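PDB 5EFZ: ethyl acetate hydrolase from Pseudomonas veronii, which hydrolyses ethyl acetate to ethanol and acetate, a step in the breakdown of short-chain methyl ketones such as 2-butanone. Local coordinates for residues P24-N29 and T136-I141; G276-H281 and A287-R292. One frame throughout, in Å; residues are numbered along the deposited sequence.

Contact 1 (P24-N29 and T136-I141)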
# COMPACT_ATOMS: atom_id res chain seq x y z
N PRO A 24 -10.84 -32.21 8.25
CA PRO A 24 -10.32 -32.88 9.45
C PRO A 24 -8.88 -32.50 9.82
O PRO A 24 -8.05 -32.20 8.95
CB PRO A 24 -10.43 -34.37 9.07
CG PRO A 24 -10.37 -34.38 7.61
CD PRO A 24 -11.14 -33.17 7.18
N PHE A 25 -8.61 -32.45 11.12
CA PHE A 25 -7.25 -32.28 11.62
C PHE A 25 -7.15 -33.00 12.96
O PHE A 25 -8.17 -33.24 13.61
CB PHE A 25 -6.86 -30.80 11.76
CG PHE A 25 -7.72 -30.02 12.74
CD1 PHE A 25 -7.52 -30.13 14.11
CD2 PHE A 25 -8.71 -29.16 12.27
CE1 PHE A 25 -8.29 -29.40 15.00
CE2 PHE A 25 -9.49 -28.44 13.14
CZ PHE A 25 -9.29 -28.56 14.52
N GLU A 26 -5.94 -33.33 13.38
CA GLU A 26 -5.74 -33.97 14.67
C GLU A 26 -5.01 -33.01 15.60
O GLU A 26 -4.13 -32.27 15.15
CB GLU A 26 -4.93 -35.25 14.51
CG GLU A 26 -5.59 -36.46 15.13
CD GLU A 26 -4.73 -37.70 15.00
OE1 GLU A 26 -3.93 -37.76 14.04
OE2 GLU A 26 -4.86 -38.60 15.87
N LEU A 27 -5.36 -33.03 16.88
CA LEU A 27 -4.63 -32.19 17.87
C LEU A 27 -3.57 -33.03 18.51
O LEU A 27 -3.88 -34.02 19.19
CB LEU A 27 -5.55 -31.65 18.97
CG LEU A 27 -6.32 -30.36 18.82
CD1 LEU A 27 -5.52 -29.30 18.08
CD2 LEU A 27 -7.63 -30.66 18.12
N ILE A 28 -2.31 -32.66 18.30
CA ILE A 28 -1.23 -33.44 18.88
C ILE A 28 -0.51 -32.66 19.97
O ILE A 28 -0.01 -31.56 19.72
CB ILE A 28 -0.22 -33.87 17.80
CG1 ILE A 28 -0.93 -34.79 16.80
CG2 ILE A 28 0.95 -34.59 18.47
CD1 ILE A 28 -0.19 -34.99 15.51
N ASN A 29 -0.46 -33.23 21.16
CA ASN A 29 0.25 -32.61 22.27
C ASN A 29 1.72 -32.91 22.15
O ASN A 29 2.14 -34.03 22.33
CB ASN A 29 -0.28 -33.10 23.62
CG ASN A 29 0.26 -32.30 24.80
OD1 ASN A 29 1.23 -31.53 24.68
ND2 ASN A 29 -0.36 -32.47 25.95
N THR A 136 9.82 -35.44 14.46
CA THR A 136 10.74 -36.50 14.91
C THR A 136 10.12 -37.40 15.98
O THR A 136 10.27 -38.61 15.92
CB THR A 136 12.04 -35.91 15.47
OG1 THR A 136 11.72 -34.98 16.51
CG2 THR A 136 12.81 -35.18 14.34
N GLU A 137 9.43 -36.80 16.95
CA GLU A 137 8.95 -37.55 18.10
C GLU A 137 7.59 -38.20 17.89
O GLU A 137 7.34 -39.26 18.42
CB GLU A 137 8.90 -36.65 19.34
CG GLU A 137 10.25 -36.05 19.69
CD GLU A 137 11.35 -37.10 19.74
OE1 GLU A 137 11.32 -37.94 20.66
OE2 GLU A 137 12.24 -37.09 18.85
N TYR A 138 6.73 -37.59 17.10
CA TYR A 138 5.40 -38.18 16.88
C TYR A 138 5.36 -39.00 15.60
O TYR A 138 4.89 -40.12 15.61
CB TYR A 138 4.31 -37.08 16.85
CG TYR A 138 2.92 -37.65 16.60
CD1 TYR A 138 2.16 -38.19 17.64
CD2 TYR A 138 2.38 -37.67 15.32
CE1 TYR A 138 0.89 -38.72 17.41
CE2 TYR A 138 1.12 -38.20 15.07
CZ TYR A 138 0.38 -38.72 16.12
OH TYR A 138 -0.86 -39.24 15.86
N PHE A 139 5.89 -38.47 14.50
CA PHE A 139 5.84 -39.22 13.25
C PHE A 139 7.08 -40.10 12.98
O PHE A 139 7.01 -40.99 12.12
CB PHE A 139 5.68 -38.26 12.07
CG PHE A 139 4.34 -37.58 11.99
CD1 PHE A 139 3.23 -38.26 11.53
CD2 PHE A 139 4.21 -36.25 12.36
CE1 PHE A 139 2.00 -37.63 11.45
CE2 PHE A 139 2.98 -35.61 12.29
CZ PHE A 139 1.87 -36.29 11.84
N GLY A 140 8.20 -39.85 13.66
CA GLY A 140 9.41 -40.63 13.42
C GLY A 140 10.09 -40.22 12.13
O GLY A 140 10.91 -40.95 11.55
N ILE A 141 9.78 -39.01 11.68
CA ILE A 141 10.36 -38.47 10.44
C ILE A 141 11.70 -37.78 10.75
O ILE A 141 11.79 -36.99 11.70
CB ILE A 141 9.37 -37.50 9.77
CG1 ILE A 141 8.16 -38.28 9.25
CG2 ILE A 141 10.04 -36.69 8.64
CD1 ILE A 141 6.98 -37.35 8.88
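Ile28 and Tyr138 cross at about a right angle, the isoleucine laid against one face of the phenol ring. Its CD1 does most of the touching: it sits 3.8 Å from the centroid of the Tyr138 ring, displaced toward the rim, in a CH-pi contact whose closest pair is CD1 with Tyr138 CE2 at 3.5 Å. CG2 of Ile28 lies over the same face, nearer the root of the ring, 3.9 Å from Tyr138 CD1, while CD1 sits over the CD2/CE2 side. The tyrosine is brought there by its first torsion, which sets CG anti to the backbone N (chi1 179°) and swings the ring out from the helix end toward the strand. Phe139 CZ lies 4.4 Å from Ile28 CD1, a looser apolar contact, while Tyr138 CD2 stands over the centre of the Phe139 ring. At the outer end, Glu26 brings its carboxylate up to the phenol with the two planes 79° apart; OE1 stays 3.9 Å from Tyr138 OH, too far for a hydrogen bond. Were Ile28 cut back to an alanine, this face of the Tyr138 ring would probably lose its apolar partner and the ring be freer to turn. Ile28 also packs on Leu134 of helix 124-139 and on Val48 of strand 45-51, to which strand 26-29 is paired. The contact thus packs the antiparallel edge strand of the central sheet against the last turn of a flanking helix, sheet-to-helix packing of the alpha/beta-hydrolase fold.

Contact 2 (G276-H281 and A287-R292)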
# COMPACT_ATOMS: atom_id res chain seq x y z
N GLY A 276 9.78 -12.05 12.10
CA GLY A 276 10.46 -13.15 11.39
C GLY A 276 11.87 -12.71 11.00
O GLY A 276 12.05 -11.70 10.33
N ASP A 277 12.89 -13.46 11.43
CA ASP A 277 14.28 -13.04 11.25
C ASP A 277 15.23 -14.22 11.49
O ASP A 277 15.57 -14.52 12.62
CB ASP A 277 14.62 -11.88 12.20
CG ASP A 277 16.06 -11.43 12.09
OD1 ASP A 277 16.78 -11.88 11.16
OD2 ASP A 277 16.48 -10.63 12.94
N VAL A 278 15.65 -14.89 10.41
CA VAL A 278 16.55 -16.04 10.56
C VAL A 278 17.95 -15.60 10.99
O VAL A 278 18.76 -16.43 11.40
CB VAL A 278 16.67 -16.87 9.24
CG1 VAL A 278 15.30 -17.40 8.77
CG2 VAL A 278 17.32 -16.02 8.11
N SER A 279 18.27 -14.31 10.86
CA SER A 279 19.61 -13.83 11.26
C SER A 279 19.78 -13.79 12.79
O SER A 279 20.89 -13.60 13.30
CB SER A 279 19.91 -12.43 10.68
OG SER A 279 19.26 -11.38 11.40
N ARG A 280 18.69 -13.99 13.52
CA ARG A 280 18.81 -14.19 14.97
C ARG A 280 19.75 -15.37 15.29
O ARG A 280 20.36 -15.41 16.35
CB ARG A 280 17.43 -14.40 15.60
CG ARG A 280 16.57 -13.14 15.55
CD ARG A 280 15.15 -13.40 16.06
NE ARG A 280 15.14 -13.67 17.50
CZ ARG A 280 15.17 -12.73 18.44
NH1 ARG A 280 15.26 -11.44 18.11
NH2 ARG A 280 15.13 -13.08 19.72
N HIS A 281 19.88 -16.32 14.37
CA HIS A 281 20.83 -17.43 14.59
C HIS A 281 22.30 -17.03 14.47
O HIS A 281 23.20 -17.75 14.94
CB HIS A 281 20.56 -18.56 13.60
CG HIS A 281 19.26 -19.24 13.81
ND1 HIS A 281 19.07 -20.20 14.79
CD2 HIS A 281 18.06 -19.09 13.19
CE1 HIS A 281 17.81 -20.61 14.75
NE2 HIS A 281 17.18 -19.96 13.79
N ALA A 287 23.58 -12.72 5.72
CA ALA A 287 24.36 -13.49 4.75
C ALA A 287 24.90 -14.79 5.37
O ALA A 287 24.93 -15.85 4.73
CB ALA A 287 25.51 -12.65 4.20
N LYS A 288 25.33 -14.70 6.63
CA LYS A 288 25.84 -15.88 7.34
C LYS A 288 24.74 -16.90 7.60
O LYS A 288 24.95 -18.10 7.43
CB LYS A 288 26.47 -15.47 8.67
CG LYS A 288 27.18 -16.61 9.33
CD LYS A 288 27.84 -16.18 10.62
CE LYS A 288 28.45 -17.38 11.34
NZ LYS A 288 29.04 -17.01 12.67
N ALA A 289 23.57 -16.42 8.01
CA ALA A 289 22.41 -17.28 8.24
C ALA A 289 21.94 -17.97 6.96
O ALA A 289 21.70 -19.18 6.96
CB ALA A 289 21.23 -16.46 8.82
N LEU A 290 21.76 -17.20 5.89
CA LEU A 290 21.31 -17.79 4.63
C LEU A 290 22.38 -18.71 4.01
O LEU A 290 22.05 -19.65 3.28
CB LEU A 290 20.90 -16.70 3.63
CG LEU A 290 19.66 -15.92 4.07
CD1 LEU A 290 19.30 -14.81 3.06
CD2 LEU A 290 18.45 -16.84 4.31
N GLY A 291 23.64 -18.42 4.30
CA GLY A 291 24.75 -19.25 3.84
C GLY A 291 24.75 -20.64 4.47
O GLY A 291 25.42 -21.55 3.95
N ARG A 292 24.04 -20.80 5.58
CA ARG A 292 23.89 -22.11 6.25
C ARG A 292 22.94 -23.07 5.50
O ARG A 292 22.95 -24.29 5.74
CB ARG A 292 23.36 -21.93 7.69
CG ARG A 292 24.42 -21.50 8.68
CD ARG A 292 23.83 -21.04 10.01
NE ARG A 292 22.84 -21.96 10.57
CZ ARG A 292 22.53 -22.04 11.86
NH1 ARG A 292 23.17 -21.27 12.75
NH2 ARG A 292 21.62 -22.91 12.28
O HOH W 1 23.26 -20.64 15.77
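The His281 ring and the Arg292 guanidinium approach one another obliquely, neither stacked on the other, and the closest side-chain pair is His281 CB with Arg292 NH1 at 3.9 Å. At the ring edge, in plane, lies Val278 O; at the guanidinium edge, also in plane, lies a water. That water bridges the segments, donating to His281 O at 3.0 Å and accepting from Arg292 NH1 at 3.1 Å. Both polar ends have further partners on helix 152-163: His281 NE2 bonds to Glu159 OE2, and Arg292 NH2 to Val162 O. A bend in the arginine chain (chi3 49°) carries the guanidinium back toward the histidine. The Arg292 charge close by could disfavour a protonated His281, whereas the bond from NE2 to Glu159 might offset this.

The interior of the contact is apolar. Ala289 CB points at the 3-10 turn and packs against its backbone, 3.6 Å from Val278 O and 3.9 Å from Ser279 CA. In Val278, with CG1 anti to the carbonyl carbon (chi1 -59°), CG2 falls between the backbone N and the carbonyl carbon and points across, where it meets both Ala289 CB and Leu290 CD2 at 4.0 Å. The valine and leucine side chains cross at about a right angle, and both also touch Ala178.

The start of the turn is fixed by Asp277: its OD1 takes the Ser279 hydroxyl on the syn lone pair and is met by Ser279 N from above the carboxylate plane. The second bond makes an Asx turn at the head of the 3-10 segment. Away from the active site, this is local packing of a 3-10 turn against the short helix that follows it; Val278 and His281 set the turn on helix 152-163 of the alpha/beta-hydrolase fold, and Arg292 reaches that helix from just beyond helix 286-290.

From the N terminus, the chain lays down edge strand 26-29, runs through the first strands of the central sheet and then helix 124-139, whose end returns to that edge strand: contact 1 closes this long loop of more than a hundred residues. Only afterwards, beyond strands 146-150 and 170-174 and the helices that follow them, does contact 2 close a short loop between 276-281 and 287-292, just before strand 296-300. The two are in series, neither nested nor crossed, with centres about 28 Å apart and nearest atoms about 15 Å apart. One joins the sheet's edge strand to the end of helix 124-139; the other joins neighbouring elements leading into a later strand.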